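Local coordinates for protein diaminopropionate ammonia-lyase (Escherichia coli, PDB 4D9G) that uses pyridoxal 5'-phosphate to catalyse alpha,beta-elimination of both L- and D-2,3-diaminopropionate, giving pyruvate and ammonia, at residues K262-Y267 with F309-D314; V227-G232 with S255-P260; A138-P143 with A159-T164. All coordinates share one frame; numbering follows the deposited sequence.

Along the chain contact 3 (138-143 with 159-164) comes first, then contact 2 (227-232 with 255-260), then contact 1 (262-267 with 309-314). Contacts 1 and 2 reach the same mixed sheet, where strand 308-312 lies next to strand 254-260 and that in turn next to 226-230; their centres are about 9 Å apart, and Glu-259 of contact 2 reaches backbone N-H groups of helix 265-272 in contact 1. Contact 3 sits in a separate four-stranded parallel sheet, its centre about 28 Å from either of the others. This PLP enzyme thus has two sheets, one mixed and one parallel, and the loops beyond Gln-230 and Met-142 approach the active site from different sheets.

Contact 1: residues K262-Y267 with F309-D314; sequences KADCIY and FISCQD
Phe-309 leaves strand 308-312 on the side of helix 265-272 and touches Ile-266 and Tyr-267. Ring atoms CD2 and CE2 both lie 3.7 Å from CG2 of Ile-266, the two side chains crossing at about a right angle, while CB of Phe-309 rests 3.6 Å from CD1 of Tyr-267. The carbonyl of the same residue comes to the rim of the tyrosine ring: Phe-309 O is 3.4 Å from Tyr-267 CE1, near the ring plane, where the partly positive ring hydrogens suit an oxygen. Ile-310 turns the other way, toward Val-346 of helix 338-352, as expected of a strand whose alternate residues serve opposite faces.

Ser-311 returns to the helix side and makes two contacts at once. Its CB stands over the centre of the Tyr-267 ring, 3.7 Å from the centroid and 10° off the normal, a CH-pi contact that a small residue allows. The ring reaches this place because CG of Tyr-267 is anti to the backbone N (chi1 179°), which carries it down to the strand. From the same carbon, Ser-311 OG donates a hydrogen bond of 2.8 Å to Asp-264 OD2, using the anti lone pair of that oxygen.

The contact thus seats the first turn of helix 265-272 on the mixed sheet; Cys-265 in that turn is disulfide-bonded to Cys-291. Asp-264 occupies the N-cap position without a side-chain capping bond; its OD1 instead forms a salt bridge with Arg-268. The carboxylate therefore has a different partner at each oxygen, which holds its rotation and probably stabilises its negative charge in a buried place.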
loop_
_atom_site.group_PDB
_atom_site.type_symbol
_atom_site.label_atom_id
_atom_site.label_comp_id
_atom_site.label_asym_id
_atom_site.label_seq_id
_atom_site.Cartn_x
_atom_site.Cartn_y
_atom_site.Cartn_z
ATOM N N LYS B 262 -25.271 -4.612 -5.575
ATOM C CA LYS B 262 -26.360 -3.632 -5.521
ATOM C C LYS B 262 -26.745 -3.086 -6.907
ATOM O O LYS B 262 -27.716 -2.331 -7.047
ATOM C CB LYS B 262 -26.023 -2.495 -4.547
ATOM C CG LYS B 262 -26.210 -2.860 -3.079
ATOM N N ALA B 263 -25.987 -3.500 -7.923
ATOM C CA ALA B 263 -26.193 -3.069 -9.303
ATOM C C ALA B 263 -25.725 -4.155 -10.259
ATOM O O ALA B 263 -25.067 -3.875 -11.254
ATOM C CB ALA B 263 -25.437 -1.772 -9.571
ATOM N N ASP B 264 -26.062 -5.399 -9.949
ATOM C CA ASP B 264 -25.643 -6.535 -10.763
ATOM C C ASP B 264 -26.601 -6.772 -11.933
ATOM O O ASP B 264 -27.094 -7.888 -12.133
ATOM C CB ASP B 264 -25.488 -7.795 -9.897
ATOM C CG ASP B 264 -26.647 -8.001 -8.926
ATOM O OD1 ASP B 264 -27.757 -7.473 -9.149
ATOM O OD2 ASP B 264 -26.446 -8.704 -7.916
ATOM N N CYS B 265 -26.852 -5.717 -12.707
ATOM C CA CYS B 265 -27.841 -5.760 -13.779
ATOM C C CYS B 265 -27.492 -6.774 -14.874
ATOM O O CYS B 265 -28.383 -7.370 -15.482
ATOM C CB CYS B 265 -27.991 -4.376 -14.401
ATOM S SG CYS B 265 -26.517 -3.854 -15.313
ATOM N N ILE B 266 -26.198 -6.953 -15.127
ATOM C CA ILE B 266 -25.737 -7.914 -16.123
ATOM C C ILE B 266 -25.800 -9.338 -15.579
ATOM O O ILE B 266 -26.172 -10.265 -16.299
ATOM C CB ILE B 266 -24.331 -7.567 -16.648
ATOM C CG1 ILE B 266 -24.438 -6.343 -17.568
ATOM C CG2 ILE B 266 -23.712 -8.761 -17.375
ATOM C CD1 ILE B 266 -23.124 -5.711 -17.932
ATOM N N TYR B 267 -25.447 -9.494 -14.303
ATOM C CA TYR B 267 -25.522 -10.777 -13.620
ATOM C C TYR B 267 -26.951 -11.301 -13.643
ATOM O O TYR B 267 -27.190 -12.453 -13.996
ATOM C CB TYR B 267 -25.005 -10.643 -12.175
ATOM C CG TYR B 267 -25.063 -11.925 -11.373
ATOM C CD1 TYR B 267 -23.985 -12.813 -11.363
ATOM C CD2 TYR B 267 -26.195 -12.250 -10.623
ATOM C CE1 TYR B 267 -24.033 -13.996 -10.632
ATOM C CE2 TYR B 267 -26.256 -13.427 -9.890
ATOM C CZ TYR B 267 -25.173 -14.296 -9.897
ATOM O OH TYR B 267 -25.240 -15.463 -9.171
ATOM N N PHE B 309 -20.540 -14.816 -14.971
ATOM C CA PHE B 309 -20.881 -13.551 -14.321
ATOM C C PHE B 309 -20.691 -13.670 -12.816
ATOM O O PHE B 309 -21.082 -14.672 -12.211
ATOM C CB PHE B 309 -22.335 -13.154 -14.595
ATOM C CG PHE B 309 -22.719 -13.202 -16.042
ATOM C CD1 PHE B 309 -23.471 -14.256 -16.536
ATOM C CD2 PHE B 309 -22.320 -12.195 -16.911
ATOM C CE1 PHE B 309 -23.821 -14.303 -17.869
ATOM C CE2 PHE B 309 -22.658 -12.237 -18.243
ATOM C CZ PHE B 309 -23.412 -13.293 -18.727
ATOM N N ILE B 310 -20.105 -12.635 -12.220
ATOM C CA ILE B 310 -19.954 -12.558 -10.772
ATOM C C ILE B 310 -20.720 -11.377 -10.173
ATOM O O ILE B 310 -20.648 -10.243 -10.664
ATOM C CB ILE B 310 -18.471 -12.496 -10.344
ATOM C CG1 ILE B 310 -17.788 -13.843 -10.584
ATOM C CG2 ILE B 310 -18.354 -12.094 -8.876
ATOM C CD1 ILE B 310 -16.306 -13.861 -10.272
ATOM N N SER B 311 -21.473 -11.663 -9.124
ATOM C CA SER B 311 -22.064 -10.634 -8.290
ATOM C C SER B 311 -21.338 -10.654 -6.939
ATOM O O SER B 311 -21.478 -11.606 -6.167
ATOM C CB SER B 311 -23.565 -10.891 -8.122
ATOM O OG SER B 311 -24.122 -10.097 -7.089
ATOM N N CYS B 312 -20.549 -9.623 -6.661
ATOM C CA CYS B 312 -19.738 -9.608 -5.441
ATOM C C CYS B 312 -20.102 -8.473 -4.476
ATOM O O CYS B 312 -20.722 -7.477 -4.853
ATOM C CB CYS B 312 -18.238 -9.557 -5.773
ATOM S SG CYS B 312 -17.734 -8.036 -6.614
ATOM N N GLN B 313 -19.702 -8.670 -3.224
ATOM C CA GLN B 313 -19.800 -7.685 -2.152
ATOM C C GLN B 313 -18.937 -6.451 -2.435
ATOM O O GLN B 313 -17.845 -6.563 -2.996
ATOM C CB GLN B 313 -19.311 -8.344 -0.873
ATOM C CG GLN B 313 -19.821 -7.713 0.389
ATOM C CD GLN B 313 -19.341 -8.442 1.618
ATOM O OE1 GLN B 313 -19.308 -9.673 1.660
ATOM N NE2 GLN B 313 -18.973 -7.685 2.633
ATOM N N ASP B 314 -19.427 -5.284 -2.023
ATOM C CA ASP B 314 -18.709 -4.009 -2.200
ATOM C C ASP B 314 -17.282 -4.024 -1.655
ATOM O O ASP B 314 -16.379 -3.460 -2.286
ATOM C CB ASP B 314 -19.470 -2.835 -1.555
ATOM C CG ASP B 314 -20.769 -2.486 -2.284
ATOM O OD1 ASP B 314 -21.013 -3.004 -3.401
ATOM O OD2 ASP B 314 -21.559 -1.688 -1.719
#

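Contact 2: residues V227-G232 with S255-P260; sequences VLLQAG and SIIVEP
Val-227 to Gln-230 pair in parallel with Ser-255 to Val-258, and backbone hydrogen bonds alternate in direction between them. Ile-256 N gives to Val-227 O at 2.7 Å and Leu-229 N to Ile-256 O at 2.8 Å; Val-258 N to Leu-229 O continues the ladder, and Ala-231 N to Val-258 O follows just beyond the first strand.

Apolar contacts cover both faces. Leu-228 lies side by side with Ile-256, CG to CB 4.0 Å, and its CD2 reaches CG2 of Val-258, beneath helix 338-352. On the face of Leu-229, Ile-257 bends back so that its CD1 comes 4.1 Å from Leu-229 CB, while its CG2 meets CB of Ala-231 at 3.7 Å; branched chains fill such a layer well.

Among the polar side chains, Gln-230 NE2 binds the carbonyls of Ile-374 and Ser-339. CG of Glu-259 passes 3.4 Å from Ala-231 O, while its OE1 accepts from Tyr-267 N and its OE2 from Ile-266 N.

The strands frame a beta-alpha-beta crossover through helix 235-248. Gly-232 N, just past the first strand, donates to a cofactor phosphate oxygen, where no side chain crowds the phosphate: the glycine-rich phosphate-binding loop of fold-type II, tryptophan synthase beta-like PLP enzymes.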
loop_
_atom_site.group_PDB
_atom_site.type_symbol
_atom_site.label_atom_id
_atom_site.label_comp_id
_atom_site.label_asym_id
_atom_site.label_seq_id
_atom_site.Cartn_x
_atom_site.Cartn_y
_atom_site.Cartn_z
ATOM N N VAL B 227 -9.841 -13.539 -18.580
ATOM C CA VAL B 227 -9.926 -12.093 -18.439
ATOM C C VAL B 227 -11.075 -11.735 -17.497
ATOM O O VAL B 227 -12.151 -12.334 -17.561
ATOM C CB VAL B 227 -10.028 -11.370 -19.815
ATOM C CG1 VAL B 227 -11.364 -11.620 -20.493
ATOM C CG2 VAL B 227 -9.778 -9.882 -19.677
ATOM N N LEU B 228 -10.819 -10.795 -16.591
ATOM C CA LEU B 228 -11.860 -10.264 -15.715
ATOM C C LEU B 228 -12.214 -8.872 -16.167
ATOM O O LEU B 228 -11.329 -8.043 -16.397
ATOM C CB LEU B 228 -11.401 -10.235 -14.261
ATOM C CG LEU B 228 -11.611 -11.549 -13.521
ATOM C CD1 LEU B 228 -10.442 -12.477 -13.765
ATOM C CD2 LEU B 228 -11.792 -11.307 -12.039
ATOM N N LEU B 229 -13.511 -8.614 -16.287
ATOM C CA LEU B 229 -13.984 -7.340 -16.779
ATOM C C LEU B 229 -15.077 -6.779 -15.892
ATOM O O LEU B 229 -16.151 -7.362 -15.778
ATOM C CB LEU B 229 -14.460 -7.475 -18.235
ATOM C CG LEU B 229 -13.418 -7.916 -19.274
ATOM C CD1 LEU B 229 -14.077 -8.230 -20.603
ATOM C CD2 LEU B 229 -12.327 -6.865 -19.446
ATOM N N GLN B 230 -14.791 -5.648 -15.255
ATOM C CA GLN B 230 -15.790 -4.984 -14.426
ATOM C C GLN B 230 -16.779 -4.221 -15.308
ATOM O O GLN B 230 -16.380 -3.523 -16.247
ATOM C CB GLN B 230 -15.143 -4.069 -13.373
ATOM C CG GLN B 230 -14.236 -2.975 -13.916
ATOM C CD GLN B 230 -12.805 -3.437 -14.035
ATOM O OE1 GLN B 230 -12.482 -4.302 -14.859
ATOM N NE2 GLN B 230 -11.932 -2.878 -13.189
ATOM N N ALA B 231 -18.067 -4.355 -15.001
ATOM C CA ALA B 231 -19.107 -3.814 -15.866
ATOM C C ALA B 231 -20.179 -3.030 -15.127
ATOM O O ALA B 231 -20.812 -3.540 -14.198
ATOM C CB ALA B 231 -19.736 -4.926 -16.683
ATOM N N GLY B 232 -20.359 -1.781 -15.535
ATOM C CA GLY B 232 -21.500 -0.984 -15.100
ATOM C C GLY B 232 -22.665 -1.392 -15.979
ATOM O O GLY B 232 -23.348 -2.371 -15.669
ATOM N N SER B 255 -13.682 -15.683 -19.942
ATOM C CA SER B 255 -13.985 -14.330 -19.519
ATOM C C SER B 255 -14.921 -14.302 -18.312
ATOM O O SER B 255 -15.903 -15.038 -18.259
ATOM C CB SER B 255 -14.566 -13.518 -20.679
ATOM O OG SER B 255 -15.758 -14.101 -21.163
ATOM N N ILE B 256 -14.612 -13.434 -17.353
ATOM C CA ILE B 256 -15.441 -13.267 -16.166
ATOM C C ILE B 256 -15.904 -11.820 -16.040
ATOM O O ILE B 256 -15.084 -10.894 -16.018
ATOM C CB ILE B 256 -14.695 -13.717 -14.882
ATOM C CG1 ILE B 256 -14.333 -15.200 -14.987
ATOM C CG2 ILE B 256 -15.563 -13.495 -13.654
ATOM C CD1 ILE B 256 -13.095 -15.593 -14.226
ATOM N N ILE B 257 -17.219 -11.627 -15.961
ATOM C CA ILE B 257 -17.794 -10.287 -15.799
ATOM C C ILE B 257 -18.038 -10.033 -14.312
ATOM O O ILE B 257 -18.595 -10.887 -13.620
ATOM C CB ILE B 257 -19.093 -10.115 -16.628
ATOM C CG1 ILE B 257 -18.897 -10.607 -18.071
ATOM C CG2 ILE B 257 -19.564 -8.668 -16.614
ATOM C CD1 ILE B 257 -17.719 -9.978 -18.803
ATOM N N VAL B 258 -17.606 -8.875 -13.820
ATOM C CA VAL B 258 -17.635 -8.585 -12.390
ATOM C C VAL B 258 -18.512 -7.381 -12.081
ATOM O O VAL B 258 -18.302 -6.309 -12.634
ATOM C CB VAL B 258 -16.206 -8.365 -11.841
ATOM C CG1 VAL B 258 -16.222 -8.006 -10.358
ATOM C CG2 VAL B 258 -15.365 -9.613 -12.073
ATOM N N GLU B 259 -19.492 -7.565 -11.195
ATOM C CA GLU B 259 -20.374 -6.477 -10.776
ATOM C C GLU B 259 -20.558 -6.447 -9.267
ATOM O O GLU B 259 -20.592 -7.496 -8.642
ATOM C CB GLU B 259 -21.756 -6.638 -11.401
ATOM C CG GLU B 259 -21.801 -6.479 -12.903
ATOM C CD GLU B 259 -23.211 -6.554 -13.429
ATOM O OE1 GLU B 259 -23.833 -7.632 -13.253
ATOM O OE2 GLU B 259 -23.693 -5.539 -14.000
ATOM N N PRO B 260 -20.696 -5.241 -8.681
ATOM C CA PRO B 260 -21.162 -5.108 -7.304
ATOM C C PRO B 260 -22.624 -5.564 -7.164
ATOM O O PRO B 260 -23.418 -5.371 -8.086
ATOM C CB PRO B 260 -21.027 -3.603 -7.036
ATOM C CG PRO B 260 -21.095 -2.968 -8.385
ATOM C CD PRO B 260 -20.374 -3.929 -9.277
#

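Contact 3: residues A138-P143 with A159-T164; sequences AVIYMP and AECIVT
Tyr-141 and Ile-162 lie side by side, and CD1 of the isoleucine sits over a face of the tyrosine ring, 4.1 Å from CZ. CG2 of Thr-164 approaches Tyr-141 CD2 at 4.2 Å, so the ring has aliphatic groups over one face and at its edge. Val-139 adds CG1 beside the same Ile-162 CD1. On the other side of the sheet Met-142, present as selenomethionine, brings its selenium 4.0 Å and its CG 4.1 Å from SG of Cys-161. Small residues close the start of the pair, with CB of Ala-138 and CB of Ala-159 3.8 Å apart.

Between the two layers of side chains runs a parallel ladder of five backbone bonds, from Glu-160 N to Ala-138 O at one end to Thr-164 N to Met-142 O (3.1 Å) at the other. The two strands belong to a beta-alpha-beta unit crossing over through helix 148-155, with 160-163 the outermost strand of its sheet within the chain.

Farther out, helix 168-182 covers Tyr-141 through Leu-174 and Thr-175, and Thr-164 OG1 is hydrogen-bonded to OG1 of Thr-171. Helix 148-155 packs Val-151 and Ile-154 against Cys-161, and Ala-128 of helix 122-133 meets Ile-140. Just past the strand, the side chain of Pro-143 lies about 5 Å from that of Asp-120, the probable proton acceptor for the L-isomer.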
loop_
_atom_site.group_PDB
_atom_site.type_symbol
_atom_site.label_atom_id
_atom_site.label_comp_id
_atom_site.label_asym_id
_atom_site.label_seq_id
_atom_site.Cartn_x
_atom_site.Cartn_y
_atom_site.Cartn_z
ATOM N N ALA B 138 -18.998 21.919 -23.794
ATOM C CA ALA B 138 -19.460 20.758 -23.075
ATOM C C ALA B 138 -20.258 21.195 -21.853
ATOM O O ALA B 138 -19.911 22.159 -21.176
ATOM C CB ALA B 138 -18.280 19.881 -22.673
ATOM N N VAL B 139 -21.352 20.490 -21.606
ATOM C CA VAL B 139 -22.215 20.751 -20.467
ATOM C C VAL B 139 -22.439 19.407 -19.791
ATOM O O VAL B 139 -23.156 18.555 -20.313
ATOM C CB VAL B 139 -23.558 21.397 -20.898
ATOM C CG1 VAL B 139 -24.455 21.651 -19.697
ATOM C CG2 VAL B 139 -23.311 22.696 -21.653
ATOM N N ILE B 140 -21.797 19.221 -18.644
ATOM C CA ILE B 140 -21.826 17.949 -17.928
ATOM C C ILE B 140 -22.651 18.072 -16.650
ATOM O O ILE B 140 -22.450 18.992 -15.849
ATOM C CB ILE B 140 -20.395 17.418 -17.632
ATOM C CG1 ILE B 140 -19.820 16.701 -18.853
ATOM C CG2 ILE B 140 -20.400 16.416 -16.500
ATOM C CD1 ILE B 140 -19.106 17.587 -19.834
ATOM N N TYR B 141 -23.593 17.151 -16.481
ATOM C CA TYR B 141 -24.402 17.083 -15.274
ATOM C C TYR B 141 -23.917 15.921 -14.410
ATOM O O TYR B 141 -23.571 14.858 -14.928
ATOM C CB TYR B 141 -25.879 16.891 -15.621
ATOM C CG TYR B 141 -26.513 18.036 -16.372
ATOM C CD1 TYR B 141 -26.166 18.310 -17.697
ATOM C CD2 TYR B 141 -27.481 18.825 -15.771
ATOM C CE1 TYR B 141 -26.755 19.355 -18.384
ATOM C CE2 TYR B 141 -28.080 19.871 -16.452
ATOM C CZ TYR B 141 -27.714 20.133 -17.755
ATOM O OH TYR B 141 -28.304 21.174 -18.434
HETATM N N MSE B 142 -23.886 16.131 -13.097
HETATM C CA MSE B 142 -23.554 15.056 -12.156
HETATM C C MSE B 142 -24.673 14.939 -11.156
HETATM O O MSE B 142 -25.312 15.943 -10.836
HETATM C CB MSE B 142 -22.216 15.314 -11.465
HETATM C CG MSE B 142 -21.093 15.308 -12.490
HETATM SE SE MSE B 142 -19.333 15.377 -11.621
HETATM C CE MSE B 142 -19.229 13.512 -10.980
ATOM N N PRO B 143 -24.940 13.711 -10.665
ATOM C CA PRO B 143 -25.992 13.485 -9.667
ATOM C C PRO B 143 -25.685 14.089 -8.293
ATOM O O PRO B 143 -24.557 14.511 -8.037
ATOM C CB PRO B 143 -26.060 11.955 -9.569
ATOM C CG PRO B 143 -24.722 11.491 -10.003
ATOM C CD PRO B 143 -24.323 12.443 -11.090
ATOM N N ALA B 159 -15.405 23.083 -19.058
ATOM C CA ALA B 159 -16.781 22.676 -19.257
ATOM C C ALA B 159 -17.616 23.169 -18.104
ATOM O O ALA B 159 -17.102 23.385 -16.994
ATOM C CB ALA B 159 -16.882 21.164 -19.362
ATOM N N GLU B 160 -18.902 23.366 -18.373
ATOM C CA GLU B 160 -19.856 23.659 -17.314
ATOM C C GLU B 160 -20.124 22.333 -16.641
ATOM O O GLU B 160 -20.135 21.288 -17.297
ATOM C CB GLU B 160 -21.151 24.270 -17.867
ATOM C CG GLU B 160 -21.026 25.735 -18.283
ATOM C CD GLU B 160 -22.037 26.136 -19.353
ATOM O OE1 GLU B 160 -23.259 25.904 -19.150
ATOM O OE2 GLU B 160 -21.615 26.692 -20.403
ATOM N N CYS B 161 -20.295 22.372 -15.323
ATOM C CA CYS B 161 -20.571 21.169 -14.561
ATOM C C CYS B 161 -21.614 21.455 -13.489
ATOM O O CYS B 161 -21.332 22.103 -12.474
ATOM C CB CYS B 161 -19.289 20.620 -13.951
ATOM S SG CYS B 161 -19.508 19.010 -13.169
ATOM N N ILE B 162 -22.829 20.973 -13.730
ATOM C CA ILE B 162 -23.956 21.294 -12.860
ATOM C C ILE B 162 -24.280 20.105 -11.951
ATOM O O ILE B 162 -24.528 19.000 -12.436
ATOM C CB ILE B 162 -25.178 21.754 -13.686
ATOM C CG1 ILE B 162 -24.794 22.962 -14.553
ATOM C CG2 ILE B 162 -26.341 22.120 -12.778
ATOM C CD1 ILE B 162 -25.472 23.015 -15.911
ATOM N N VAL B 163 -24.245 20.339 -10.638
ATOM C CA VAL B 163 -24.539 19.300 -9.648
ATOM C C VAL B 163 -26.017 19.377 -9.265
ATOM O O VAL B 163 -26.452 20.349 -8.641
ATOM C CB VAL B 163 -23.650 19.441 -8.387
ATOM C CG1 VAL B 163 -23.914 18.307 -7.397
ATOM C CG2 VAL B 163 -22.175 19.480 -8.765
ATOM N N THR B 164 -26.782 18.352 -9.637
ATOM C CA THR B 164 -28.233 18.347 -9.424
ATOM C C THR B 164 -28.649 17.906 -8.017
ATOM O O THR B 164 -27.812 17.489 -7.214
ATOM C CB THR B 164 -28.943 17.440 -10.443
ATOM O OG1 THR B 164 -28.434 16.108 -10.328
ATOM C CG2 THR B 164 -28.730 17.951 -11.860
#